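Side-chain contact in (r)-specific enoyl-coa hydratase (Aeromonas punctata, PDB 1IQ6), which hydrates short-chain trans-2-enoyl-CoA of four to six carbons to (3R)-3-hydroxyacyl-CoA, as a homodimer: residues B[114-117]-B[123-126]. Sequence-based numbering, arbitrary orientation.
Sequences TRIF and LAVT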
ATOM      1  N   THR B 114       8.522   8.812  -4.260  1.00 10.70           N
ATOM      2  CA  THR B 114       7.079   8.707  -4.461  1.00 10.74           C
ATOM      3  C   THR B 114       6.342   9.620  -3.489  1.00 11.30           C
ATOM      4  O   THR B 114       6.467   9.468  -2.275  1.00 11.65           O
ATOM      5  CB  THR B 114       6.641   7.253  -4.244  1.00 10.61           C
ATOM      6  OG1 THR B 114       7.016   6.836  -2.925  1.00 11.35           O
ATOM      7  CG2 THR B 114       7.332   6.341  -5.253  1.00 12.70           C
ATOM      8  N   ARG B 115       5.567  10.556  -4.029  1.00 11.18           N
ATOM      9  CA  ARG B 115       4.838  11.512  -3.205  1.00 10.69           C
ATOM     10  C   ARG B 115       3.380  11.695  -3.583  1.00 10.38           C
ATOM     11  O   ARG B 115       3.014  11.595  -4.750  1.00 11.03           O
ATOM     12  CB  ARG B 115       5.535  12.876  -3.276  1.00 11.96           C
ATOM     13  CG  ARG B 115       6.950  12.817  -2.752  1.00 14.22           C
ATOM     14  CD  ARG B 115       7.697  14.130  -2.829  1.00 20.16           C
ATOM     15  NE  ARG B 115       8.966  13.976  -2.123  1.00 24.28           N
ATOM     16  CZ  ARG B 115       9.995  14.810  -2.205  1.00 26.42           C
ATOM     17  NH1 ARG B 115      11.097  14.560  -1.510  1.00 25.08           N
ATOM     18  NH2 ARG B 115       9.934  15.879  -2.983  1.00 26.09           N
ATOM     19  N   ILE B 116       2.551  11.943  -2.571  1.00 10.73           N
ATOM     20  CA  ILE B 116       1.131  12.215  -2.772  1.00 11.20           C
ATOM     21  C   ILE B 116       0.909  13.611  -2.203  1.00 10.37           C
ATOM     22  O   ILE B 116       1.273  13.884  -1.053  1.00 11.14           O
ATOM     23  CB  ILE B 116       0.212  11.253  -1.981  1.00 10.11           C
ATOM     24  CG1 ILE B 116       0.385   9.806  -2.452  1.00 13.43           C
ATOM     25  CG2 ILE B 116      -1.253  11.695  -2.144  1.00 12.56           C
ATOM     26  CD1 ILE B 116      -0.112   9.548  -3.864  1.00 14.17           C
ATOM     27  N   PHE B 117       0.332  14.497  -3.010  1.00 10.40           N
ATOM     28  CA  PHE B 117       0.034  15.855  -2.570  1.00 11.12           C
ATOM     29  C   PHE B 117      -1.474  16.042  -2.478  1.00 11.68           C
ATOM     30  O   PHE B 117      -2.224  15.513  -3.297  1.00 11.72           O
ATOM     31  CB  PHE B 117       0.600  16.900  -3.541  1.00 12.28           C
ATOM     32  CG  PHE B 117       2.080  17.100  -3.423  1.00 12.38           C
ATOM     33  CD1 PHE B 117       2.958  16.328  -4.174  1.00 12.23           C
ATOM     34  CD2 PHE B 117       2.597  18.039  -2.534  1.00 13.65           C
ATOM     35  CE1 PHE B 117       4.340  16.487  -4.041  1.00 11.39           C
ATOM     36  CE2 PHE B 117       3.980  18.202  -2.397  1.00 13.15           C
ATOM     37  CZ  PHE B 117       4.847  17.420  -3.154  1.00 13.65           C
ATOM     38  N   LEU B 123       2.127  18.079   1.144  1.00 10.70           N
ATOM     39  CA  LEU B 123       2.590  16.696   1.143  1.00 11.02           C
ATOM     40  C   LEU B 123       1.803  15.821   2.109  1.00 10.48           C
ATOM     41  O   LEU B 123       1.811  16.057   3.314  1.00 11.69           O
ATOM     42  CB  LEU B 123       4.074  16.651   1.504  1.00 11.19           C
ATOM     43  CG  LEU B 123       4.775  15.302   1.311  1.00 10.64           C
ATOM     44  CD1 LEU B 123       4.731  14.893  -0.152  1.00 11.37           C
ATOM     45  CD2 LEU B 123       6.221  15.414   1.785  1.00 11.83           C
ATOM     46  N   ALA B 124       1.134  14.803   1.572  1.00  9.60           N
ATOM     47  CA  ALA B 124       0.336  13.892   2.393  1.00 11.16           C
ATOM     48  C   ALA B 124       1.048  12.565   2.646  1.00  9.78           C
ATOM     49  O   ALA B 124       0.942  11.993   3.735  1.00 11.89           O
ATOM     50  CB  ALA B 124      -1.007  13.642   1.723  1.00 10.82           C
ATOM     51  N   VAL B 125       1.769  12.079   1.639  1.00 10.49           N
ATOM     52  CA  VAL B 125       2.499  10.817   1.742  1.00 10.72           C
ATOM     53  C   VAL B 125       3.816  10.955   0.996  1.00 10.59           C
ATOM     54  O   VAL B 125       3.862  11.528  -0.088  1.00 10.30           O
ATOM     55  CB  VAL B 125       1.712   9.649   1.097  1.00 10.82           C
ATOM     56  CG1 VAL B 125       2.444   8.328   1.337  1.00 13.48           C
ATOM     57  CG2 VAL B 125       0.295   9.599   1.655  1.00 12.01           C
ATOM     58  N   THR B 126       4.887  10.439   1.584  1.00 10.22           N
ATOM     59  CA  THR B 126       6.183  10.492   0.921  1.00 11.44           C
ATOM     60  C   THR B 126       6.961   9.217   1.205  1.00 11.40           C
ATOM     61  O   THR B 126       6.710   8.525   2.188  1.00 13.86           O
ATOM     62  CB  THR B 126       7.000  11.728   1.363  1.00 12.31           C
ATOM     63  OG1 THR B 126       8.171  11.832   0.541  1.00 14.17           O
ATOM     64  CG2 THR B 126       7.407  11.623   2.828  1.00 15.11           C
TER
HETATM   65  O   HOH W   1      10.107  13.309   1.518  1.00 30.78           O
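L123 lays its CD1 methyl over one face of the F117 ring, a CH-pi contact 4.1 Å from CD1 to the ring centroid. With CG anti to the backbone N (chi1 -170°), the branch is carried toward strand 114-117, and L123 CD1 also lies 3.8 Å from R115 CB. Next, A124 opens a classic beta bulge: its N donates to I116 O over 2.8 Å, and V125 N shares that oxygen at a longer 3.3 Å. The bulge turns V125 to the face opposite L123, where its CB lies 3.8 Å from CB of I116 and the two branched side chains run alongside each other. V125 O in turn accepts from I116 N. Helix 55-68, the central helix of the hot dog fold, covers this face through F62 and L58; V125 also touches F84, which probably binds the acyl-CoA. The T126 side chain is back on the face of L123, and OG1 sits at the edge of the R115 guanidinium, 3.5 Å from NE; a water bonds OG1 at 2.6 Å and NH1 only weakly. One face is thus apolar under the helix; the other is mixed, its L123-F117 contact running through the aliphatic start of R115 to a polar, watered end.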